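Local atomic coordinates of SusD-like carbohydrate binding protein (Bacteroides vulgatus, PDB entry 3LEW), a protein that probably binds carbohydrates at the outer membrane of a Bacteroides cell, as expected of a SusD-family nutrient-binding lipoprotein. Residues N98-N103 with N115-Q120; A121-G126 with H198-E203; L469-D474 with H487-I492; S475-L478 with N482-K485. All coordinates share one frame; numbering follows the deposited sequence. Where two conformers were deposited one is given.

Contact 1 (N98-N103 with N115-Q120)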
# COMPACT_ATOMS: atom_id res chain seq x y z
N ASN A 98 -5.63 15.39 15.29
CA ASN A 98 -5.23 16.54 16.09
C ASN A 98 -6.37 17.06 16.98
O ASN A 98 -6.13 17.52 18.10
CB ASN A 98 -4.66 17.66 15.21
CG ASN A 98 -3.31 17.29 14.62
OD1 ASN A 98 -2.62 16.44 15.17
ND2 ASN A 98 -2.91 17.95 13.49
N GLY A 99 -7.60 17.02 16.48
CA GLY A 99 -8.75 17.44 17.32
C GLY A 99 -8.90 16.52 18.53
O GLY A 99 -9.12 16.99 19.64
N VAL A 100 -8.72 15.22 18.33
CA VAL A 100 -8.72 14.26 19.43
C VAL A 100 -7.58 14.55 20.43
O VAL A 100 -7.80 14.65 21.65
CB VAL A 100 -8.68 12.82 18.90
CG1 VAL A 100 -8.35 11.80 20.02
CG2 VAL A 100 -10.02 12.52 18.19
N LEU A 101 -6.38 14.74 19.89
CA LEU A 101 -5.21 15.02 20.70
C LEU A 101 -5.36 16.33 21.46
O LEU A 101 -4.86 16.42 22.57
CB LEU A 101 -3.93 14.98 19.82
CG LEU A 101 -3.53 13.59 19.37
CD1 LEU A 101 -2.43 13.66 18.24
CD2 LEU A 101 -3.12 12.68 20.57
N ASP A 102 -6.07 17.33 20.92
CA ASP A 102 -6.25 18.62 21.61
C ASP A 102 -7.23 18.54 22.80
O ASP A 102 -7.22 19.41 23.65
CB ASP A 102 -6.77 19.72 20.67
CG ASP A 102 -5.72 20.18 19.63
OD1 ASP A 102 -4.51 19.87 19.74
OD2 ASP A 102 -6.13 20.85 18.65
N ASN A 103 -8.07 17.50 22.82
CA ASN A 103 -9.18 17.36 23.75
C ASN A 103 -9.10 16.11 24.65
O ASN A 103 -9.81 16.04 25.67
CB ASN A 103 -10.49 17.30 22.95
CG ASN A 103 -10.95 18.67 22.43
OD1 ASN A 103 -11.66 19.40 23.13
ND2 ASN A 103 -10.63 18.98 21.17
N ASN A 115 -5.29 7.29 27.79
CA ASN A 115 -3.97 6.93 27.22
C ASN A 115 -4.11 6.19 25.90
O ASN A 115 -3.44 6.52 24.91
CB ASN A 115 -3.14 6.07 28.18
CG ASN A 115 -2.69 6.80 29.43
OD1 ASN A 115 -2.80 8.02 29.56
ND2 ASN A 115 -2.18 6.02 30.38
N ARG A 116 -4.99 5.19 25.88
CA ARG A 116 -5.15 4.32 24.72
C ARG A 116 -5.70 5.08 23.51
O ARG A 116 -5.20 4.88 22.39
CB ARG A 116 -6.04 3.14 25.10
CG ARG A 116 -6.22 2.11 24.02
CD ARG A 116 -7.49 2.35 23.22
NE ARG A 116 -8.68 2.28 24.05
CZ ARG A 116 -9.90 2.59 23.63
NH1 ARG A 116 -10.12 2.97 22.37
NH2 ARG A 116 -10.92 2.50 24.48
N ILE A 117 -6.70 5.94 23.75
CA ILE A 117 -7.27 6.77 22.69
C ILE A 117 -6.24 7.78 22.14
O ILE A 117 -6.08 7.93 20.91
CB ILE A 117 -8.55 7.48 23.14
CG1 ILE A 117 -9.66 6.44 23.40
CG2 ILE A 117 -9.04 8.49 22.06
CD1 ILE A 117 -10.83 6.97 24.14
N LYS A 118 -5.49 8.41 23.05
CA LYS A 118 -4.39 9.29 22.63
C LYS A 118 -3.38 8.54 21.77
O LYS A 118 -2.96 9.03 20.70
CB LYS A 118 -3.72 9.87 23.87
CG LYS A 118 -2.57 10.83 23.59
CD LYS A 118 -2.01 11.37 24.87
CE LYS A 118 -0.94 12.40 24.57
NZ LYS A 118 -0.49 13.14 25.81
N GLY A 119 -3.03 7.32 22.18
CA GLY A 119 -2.13 6.49 21.40
C GLY A 119 -2.65 6.14 20.01
O GLY A 119 -1.92 6.17 19.03
N GLN A 120 -3.93 5.82 19.95
CA GLN A 120 -4.54 5.49 18.68
C GLN A 120 -4.55 6.71 17.70
O GLN A 120 -4.33 6.55 16.48
CB GLN A 120 -5.93 4.91 18.89
CG GLN A 120 -5.93 3.48 19.46
CD GLN A 120 -7.30 2.96 19.79
OE1 GLN A 120 -8.18 3.71 20.29
NE2 GLN A 120 -7.48 1.63 19.60

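Contact 2 (A121-G126 with H198-E203)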
# COMPACT_ATOMS: atom_id res chain seq x y z
N ALA A 121 -4.83 7.90 18.23
CA ALA A 121 -4.79 9.14 17.46
C ALA A 121 -3.39 9.45 16.95
O ALA A 121 -3.22 9.78 15.78
CB ALA A 121 -5.36 10.31 18.29
N LEU A 122 -2.39 9.25 17.79
CA LEU A 122 -0.99 9.43 17.38
C LEU A 122 -0.55 8.42 16.33
O LEU A 122 0.17 8.78 15.40
CB LEU A 122 -0.06 9.35 18.61
CG LEU A 122 -0.03 10.56 19.56
CD1 LEU A 122 0.62 10.20 20.95
CD2 LEU A 122 0.70 11.78 18.90
N ALA A 123 -0.98 7.16 16.48
CA ALA A 123 -0.59 6.09 15.55
C ALA A 123 -1.20 6.35 14.17
O ALA A 123 -0.50 6.24 13.16
CB ALA A 123 -1.00 4.69 16.11
N LEU A 124 -2.48 6.74 14.12
CA LEU A 124 -3.13 7.07 12.84
C LEU A 124 -2.46 8.29 12.22
O LEU A 124 -2.20 8.31 11.01
CB LEU A 124 -4.63 7.30 13.01
CG LEU A 124 -5.47 7.57 11.72
CD1 LEU A 124 -5.27 6.51 10.66
CD2 LEU A 124 -6.93 7.71 12.08
N ARG A 125 -2.17 9.29 13.04
CA ARG A 125 -1.48 10.47 12.51
C ARG A 125 -0.11 10.08 11.95
O ARG A 125 0.29 10.49 10.83
CB ARG A 125 -1.36 11.55 13.57
CG ARG A 125 -0.85 12.86 12.99
CD ARG A 125 -0.77 13.95 14.05
NE ARG A 125 0.39 13.83 14.94
CZ ARG A 125 0.62 14.61 16.02
NH1 ARG A 125 -0.26 15.52 16.40
NH2 ARG A 125 1.70 14.45 16.75
N GLY A 126 0.63 9.26 12.70
CA GLY A 126 1.92 8.77 12.23
C GLY A 126 1.83 8.00 10.92
O GLY A 126 2.70 8.13 10.02
N HIS A 198 -9.62 -3.23 12.10
CA HIS A 198 -9.22 -1.86 11.68
C HIS A 198 -8.69 -1.05 12.87
O HIS A 198 -8.09 0.02 12.68
CB HIS A 198 -10.39 -1.11 11.01
CG HIS A 198 -11.58 -0.90 11.90
ND1 HIS A 198 -12.45 -1.92 12.25
CD2 HIS A 198 -12.06 0.22 12.50
CE1 HIS A 198 -13.40 -1.44 13.04
NE2 HIS A 198 -13.17 -0.14 13.22
N LYS A 199 -8.95 -1.52 14.10
CA LYS A 199 -8.56 -0.80 15.31
C LYS A 199 -7.06 -1.00 15.57
O LYS A 199 -6.49 -2.03 15.26
CB LYS A 199 -9.34 -1.31 16.52
CG LYS A 199 -10.81 -0.98 16.48
CD LYS A 199 -11.00 0.55 16.65
CE LYS A 199 -12.13 0.93 17.60
NZ LYS A 199 -11.86 2.24 18.31
N ILE A 200 -6.41 0.04 16.05
CA ILE A 200 -4.98 0.01 16.31
C ILE A 200 -4.70 -0.45 17.74
O ILE A 200 -5.10 0.18 18.71
CB ILE A 200 -4.38 1.45 16.08
CG1 ILE A 200 -4.66 1.92 14.66
CG2 ILE A 200 -2.91 1.48 16.46
CD1 ILE A 200 -4.14 3.33 14.39
N ASP A 201 -3.96 -1.54 17.89
CA ASP A 201 -3.51 -2.02 19.19
C ASP A 201 -1.97 -2.03 19.17
O ASP A 201 -1.35 -1.45 18.27
CB ASP A 201 -4.10 -3.38 19.57
CG ASP A 201 -3.62 -4.51 18.68
OD1 ASP A 201 -2.86 -4.23 17.72
OD2 ASP A 201 -4.06 -5.69 18.92
N ASN A 202 -1.38 -2.57 20.22
CA ASN A 202 0.09 -2.60 20.34
C ASN A 202 0.71 -3.27 19.12
O ASN A 202 1.67 -2.75 18.59
CB ASN A 202 0.51 -3.24 21.67
CG ASN A 202 2.05 -3.10 21.95
OD1 ASN A 202 2.51 -2.14 22.59
ND2 ASN A 202 2.80 -4.05 21.47
N GLU A 203 0.19 -4.41 18.68
CA GLU A 203 0.74 -5.11 17.52
C GLU A 203 0.70 -4.26 16.24
O GLU A 203 1.66 -4.23 15.46
CB GLU A 203 0.02 -6.45 17.31
CG GLU A 203 0.52 -7.17 16.09
CD GLU A 203 -0.11 -8.53 15.86
OE1 GLU A 203 -1.03 -8.90 16.59
OE2 GLU A 203 0.33 -9.22 14.92

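Contact 3 (L469-D474 with H487-I492)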
# COMPACT_ATOMS: atom_id res chain seq x y z
N LEU A 469 6.51 10.51 -8.37
CA LEU A 469 6.07 11.16 -7.12
C LEU A 469 4.66 11.70 -7.10
O LEU A 469 4.19 12.30 -8.10
CB LEU A 469 7.02 12.28 -6.74
CG LEU A 469 8.49 11.95 -6.57
CD1 LEU A 469 9.25 13.26 -6.10
CD2 LEU A 469 8.66 10.82 -5.60
N TYR A 470 3.99 11.53 -5.96
CA TYR A 470 2.75 12.28 -5.71
C TYR A 470 3.14 13.76 -5.53
O TYR A 470 4.31 14.07 -5.18
CB TYR A 470 2.01 11.79 -4.49
CG TYR A 470 1.29 10.45 -4.64
CD1 TYR A 470 1.97 9.27 -4.93
CD2 TYR A 470 -0.07 10.36 -4.36
CE1 TYR A 470 1.29 8.00 -4.99
CE2 TYR A 470 -0.74 9.14 -4.43
CZ TYR A 470 -0.06 7.97 -4.76
OH TYR A 470 -0.79 6.78 -4.78
N ARG A 471 2.23 14.65 -5.87
CA ARG A 471 2.47 16.09 -5.89
C ARG A 471 1.54 16.90 -4.99
O ARG A 471 0.35 16.68 -4.90
CB ARG A 471 2.29 16.58 -7.33
CG ARG A 471 3.23 15.88 -8.30
CD ARG A 471 3.12 16.43 -9.71
NE ARG A 471 3.57 17.82 -9.79
CZ ARG A 471 3.69 18.52 -10.91
NH1 ARG A 471 3.38 17.97 -12.09
NH2 ARG A 471 4.14 19.79 -10.86
N ILE A 472 2.12 17.88 -4.33
CA ILE A 472 1.33 18.89 -3.64
C ILE A 472 0.34 19.47 -4.66
O ILE A 472 0.68 19.71 -5.85
CB ILE A 472 2.25 19.97 -3.04
CG1 ILE A 472 3.19 19.34 -2.00
CG2 ILE A 472 1.41 21.10 -2.47
CD1 ILE A 472 4.41 20.16 -1.57
N THR A 473 -0.91 19.65 -4.23
CA THR A 473 -1.99 20.11 -5.12
C THR A 473 -1.84 21.54 -5.59
O THR A 473 -1.21 22.37 -4.89
CB THR A 473 -3.36 19.99 -4.44
OG1 THR A 473 -3.39 20.81 -3.27
CG2 THR A 473 -3.69 18.49 -4.10
N ASP A 474 -2.46 21.84 -6.72
CA ASP A 474 -2.55 23.21 -7.20
C ASP A 474 -3.20 24.13 -6.15
O ASP A 474 -2.75 25.29 -5.96
CB ASP A 474 -3.33 23.30 -8.50
CG ASP A 474 -2.53 22.80 -9.72
OD1 ASP A 474 -1.28 22.67 -9.67
OD2 ASP A 474 -3.17 22.55 -10.74
N HIS A 487 12.11 24.74 2.07
CA HIS A 487 12.62 23.72 1.14
C HIS A 487 11.99 23.98 -0.21
O HIS A 487 10.77 23.96 -0.35
CB HIS A 487 12.25 22.33 1.66
CG HIS A 487 12.78 22.08 3.03
ND1 HIS A 487 14.13 21.93 3.30
CD2 HIS A 487 12.14 22.02 4.24
CE1 HIS A 487 14.29 21.78 4.61
NE2 HIS A 487 13.11 21.84 5.20
N PRO A 488 12.81 24.23 -1.24
CA PRO A 488 12.24 24.61 -2.52
C PRO A 488 11.57 23.48 -3.30
O PRO A 488 11.92 22.31 -3.16
CB PRO A 488 13.46 25.10 -3.32
CG PRO A 488 14.60 24.29 -2.75
CD PRO A 488 14.29 24.30 -1.25
N LYS A 489 10.61 23.86 -4.13
CA LYS A 489 9.97 22.95 -5.03
C LYS A 489 11.05 22.33 -5.92
O LYS A 489 11.99 23.02 -6.33
CB LYS A 489 8.94 23.73 -5.90
CG LYS A 489 8.16 22.90 -6.88
CD LYS A 489 7.06 23.74 -7.53
CE LYS A 489 6.18 22.96 -8.44
NZ LYS A 489 5.06 23.80 -8.93
N LEU A 490 10.92 21.05 -6.21
CA LEU A 490 11.94 20.37 -7.01
C LEU A 490 12.04 21.01 -8.40
O LEU A 490 11.00 21.31 -9.04
CB LEU A 490 11.62 18.88 -7.14
CG LEU A 490 11.62 18.02 -5.89
CD1 LEU A 490 11.42 16.54 -6.31
CD2 LEU A 490 12.92 18.19 -5.05
N SER A 491 13.28 21.24 -8.85
CA SER A 491 13.55 21.89 -10.12
C SER A 491 13.25 21.02 -11.32
O SER A 491 13.38 21.49 -12.45
CB SER A 491 15.04 22.29 -10.22
OG SER A 491 15.36 23.16 -9.14
N ILE A 492 12.91 19.76 -11.09
CA ILE A 492 12.51 18.87 -12.18
C ILE A 492 11.13 19.25 -12.75
O ILE A 492 10.80 18.87 -13.86
CB ILE A 492 12.50 17.39 -11.73
CG1 ILE A 492 11.44 17.17 -10.62
CG2 ILE A 492 13.93 16.97 -11.32
CD1 ILE A 492 11.39 15.75 -9.98

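Contact 4 (S475-L478 with N482-K485)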
# COMPACT_ATOMS: atom_id res chain seq x y z
N SER A 475 -4.27 23.66 -5.51
CA SER A 475 -4.98 24.47 -4.52
C SER A 475 -4.06 24.83 -3.37
O SER A 475 -4.04 25.98 -2.93
CB SER A 475 -6.25 23.77 -4.00
OG SER A 475 -6.96 24.63 -3.12
N GLU A 476 -3.26 23.87 -2.90
CA GLU A 476 -2.33 24.15 -1.82
C GLU A 476 -1.27 25.16 -2.25
O GLU A 476 -0.91 26.04 -1.49
CB GLU A 476 -1.64 22.85 -1.36
CG GLU A 476 -0.64 23.05 -0.23
CD GLU A 476 -1.27 23.15 1.15
OE1 GLU A 476 -2.44 22.69 1.32
OE2 GLU A 476 -0.55 23.64 2.07
N GLU A 477 -0.78 25.05 -3.48
CA GLU A 477 0.21 26.05 -3.98
C GLU A 477 -0.32 27.47 -4.03
O GLU A 477 0.43 28.45 -3.87
CB GLU A 477 0.77 25.62 -5.33
CG GLU A 477 1.69 24.41 -5.17
CD GLU A 477 2.49 24.07 -6.42
OE1 GLU A 477 2.06 24.43 -7.53
OE2 GLU A 477 3.52 23.39 -6.30
N LEU A 478 -1.62 27.60 -4.25
CA LEU A 478 -2.25 28.92 -4.23
C LEU A 478 -2.49 29.41 -2.83
O LEU A 478 -2.16 30.53 -2.50
CB LEU A 478 -3.58 28.91 -4.99
CG LEU A 478 -3.51 28.85 -6.50
CD1 LEU A 478 -4.93 28.86 -7.04
CD2 LEU A 478 -2.69 30.07 -7.07
N ASN A 482 3.46 30.29 1.96
CA ASN A 482 4.79 29.97 2.50
C ASN A 482 5.29 28.54 2.22
O ASN A 482 6.29 28.09 2.81
CB ASN A 482 4.72 30.17 4.00
CG ASN A 482 4.34 31.61 4.39
OD1 ASN A 482 3.37 31.82 5.12
ND2 ASN A 482 5.05 32.58 3.87
N LEU A 483 4.57 27.83 1.35
CA LEU A 483 4.77 26.41 1.14
C LEU A 483 6.24 26.01 0.94
O LEU A 483 6.71 25.05 1.56
CB LEU A 483 3.95 25.97 -0.07
CG LEU A 483 3.92 24.50 -0.44
CD1 LEU A 483 3.42 23.64 0.71
CD2 LEU A 483 3.06 24.35 -1.72
N TYR A 484 6.96 26.76 0.07
CA TYR A 484 8.32 26.39 -0.33
C TYR A 484 9.36 27.30 0.30
O TYR A 484 10.48 27.43 -0.22
CB TYR A 484 8.45 26.46 -1.87
CG TYR A 484 7.56 25.47 -2.57
CD1 TYR A 484 7.72 24.11 -2.37
CD2 TYR A 484 6.51 25.88 -3.41
CE1 TYR A 484 6.89 23.17 -3.00
CE2 TYR A 484 5.66 24.95 -4.05
CZ TYR A 484 5.85 23.62 -3.83
OH TYR A 484 5.03 22.69 -4.47
N LYS A 485 9.00 27.94 1.40
CA LYS A 485 9.91 28.86 2.05
C LYS A 485 11.20 28.21 2.58
O LYS A 485 12.29 28.81 2.44
CB LYS A 485 9.20 29.57 3.19
CG LYS A 485 9.98 30.72 3.78
CD LYS A 485 9.25 31.28 5.01
CE LYS A 485 10.03 32.42 5.67
NZ LYS A 485 9.43 32.78 7.01

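Contact 1 (N98-N103 with N115-Q120)
Val100 and Leu101 reach across to Ile117 and Lys118 at the closed end of an antiparallel helical hairpin, beside the loop that joins helices 81-103 and 111-135 of the SusD-type helical core. The backbones come nearest at Leu101 and Lys118, with CA atoms 6.1 Å apart. Val100 sends CG1, the branch anti to its backbone N (chi1 167°), to Ile117 CG2 at 3.9 Å, and the two side chains meet at about a right angle. Leu101 lays CD2 against the root of the long, extended Lys118 chain, 3.6 Å from Lys118 CG, and the same methyl lies 3.7 Å from Lys118 O. No hydrogen bond crosses the contact; it rests on van der Waals packing. Helix 19-35 backs it: Val25 and Leu26 touch Val100, and Thr19 touches Ile117. Behind Ile117, its CG1 covers one face of the Arg116 guanidinium, offset toward the rim. That group is pinned further by Arg116 NH1, which forms a salt bridge with Glu23 and donates, nearly in its own plane, to Gln120 OE1 at 2.9 Å. On the other helix, Asn103 folds back one turn, and its ND2 gives a nearly straight bond (173°) to Gly99 O at 2.9 Å.

Contact 2 (A121-G126 with H198-E203)
Ile200 sits in an extended piece of chain that passes beside helix 111-135, its CA 7.5 Å from that of Ala123. This is loop-on-helix packing in the helical core of the SusD fold: residues 121-126 are regular helix, while the chain from Lys199 to Asp201 runs in extended form until helix 202-215 begins. Asp201 is the N-cap of that helix, its OD1 accepting from Val204 N and its OD2 forming a salt bridge with Arg194, so the turn into the helix is fixed right next to the contact. A single side chain then does the work from the loop. Both ends of Ile200 close on one methyl: CG2 and CD1 each lie 3.8 Å from Ala123 CB. CG2 gets there by standing anti to the Ile200 backbone N, with CG1 anti to the carbonyl carbon (chi1 -58°), and the straight run of CG1 and CD1 reaches on toward Leu124. Ile188 also touches Ile200, and Trp30 and Leu33 of helix 19-35 touch Leu124, so the buried patch continues beyond the pair. The backbone of Ile200 is tied as well, its O accepting from Gln120 NE2. At the far end, Ile200 CD1 stops 4.2 Å from Leu124 CB and 3.8 Å from Leu124 N.

Contact 3 (L469-D474 with H487-I492)
Leu469 and Leu490 have matching torsions: in each, CG stands anti to the carbonyl carbon (chi1 -57° in Leu469) and CD1 continues the chain away from CA. The two outstretched CD1 methyls meet at 3.9 Å, the side chains crossing at about a right angle. Phe138 and Ile413 also touch Leu469, which places this apolar point of contact at the border of the folded core. Two residues after Leu469, Arg471 bends at its third torsion (chi3 66°), while Lys489, just before Leu490, runs fully extended, so that Lys489 CE comes up at the edge of the guanidinium, near its plane, 4.5 Å from Arg471 NH2. The two positive ends are close, with Arg471 NH2 and Lys489 NZ 4.5 Å apart, but each has its own mates. Arg471 NH1 donates to Tyr77 O and NH2 to Lys495 O, and the group makes cation-pi contacts with Tyr77 and Tyr493. Lys489 NZ forms a salt bridge with Glu477, whose negative charge probably eases the approach of the two cations. Neither segment is a regular helix or strand. They are the two irregular arms flanking helix 474-479, and Thr473 starts that helix as its N-cap, OG1 accepting from Glu476 N. The arrangement is that of a chain terminus anchored to the body of a SusD-like fold, with a buried arginine gripping the backbone of the last residue.

Contact 4 (S475-L478 with N482-K485)
Glu477 and Tyr484 meet with their flat groups turned steeply against each other, the carboxylate and ring planes 77° apart. The carboxylate comes to the phenol at its edge, in the ring plane, and Tyr484 OH donates to Glu477 OE2 in a very short bond of 2.5 Å. Glu477 reaches that point as an extended chain beyond CG. The same OE2 also takes a salt bridge from Lys489 NZ, so one carboxylate oxygen serves both a hydroxyl and an ammonium group, an arrangement likely to stabilise the negative charge. Leu483 fills the angle between the two residues. Its CG, anti to the backbone N (chi1 -176°), lies 3.9 Å above the centre of one face of the Tyr484 ring, and its CD2 lies against the methylenes of two helix residues, 3.7 Å from Glu477 CG and 4.2 Å from Glu476 CG. With an alanine in place of Glu477, Tyr484 OH and Lys489 NZ would probably lose their shared acceptor and Leu483 CD2 part of its cover. Glu476 turns its carboxylate another way, bent at its second torsion: OE2 accepts from Asn480 ND2 and OE1 from Trp87 NE1. Leu483 and Tyr484 are the central residues of a type I beta turn, closed by Lys485 N to Asn482 O at 3.1 Å. The turn thus folds back on the short helix 474-479, with Ile472 touching both Leu483 and Tyr484, Trp87 of helix 81-103 holding Glu476, and the Leu483 backbone bonded to Ala167, next to strand 168-169.

From the N terminus, contact 1 comes first, closing the short connection between helices 81-103 and 111-135. Contact 2 follows in series: it starts on the same helix 111-135 and closes a much longer loop, bringing back the chain just before helix 202-215. The two touch, for Asn98 OD1 accepts from Arg125 NH1 and Leu101 CD1 packs on Leu122 CD2. Near the C terminus, contact 3 joins the arms on either side of helix 474-479, and contact 4 is nested inside that loop. Ile472 CG2 and Leu483 CD2 pack between them. Contacts 1 and 3 have centres about 31 Å apart and do not touch, yet helix 81-103 borders both regions.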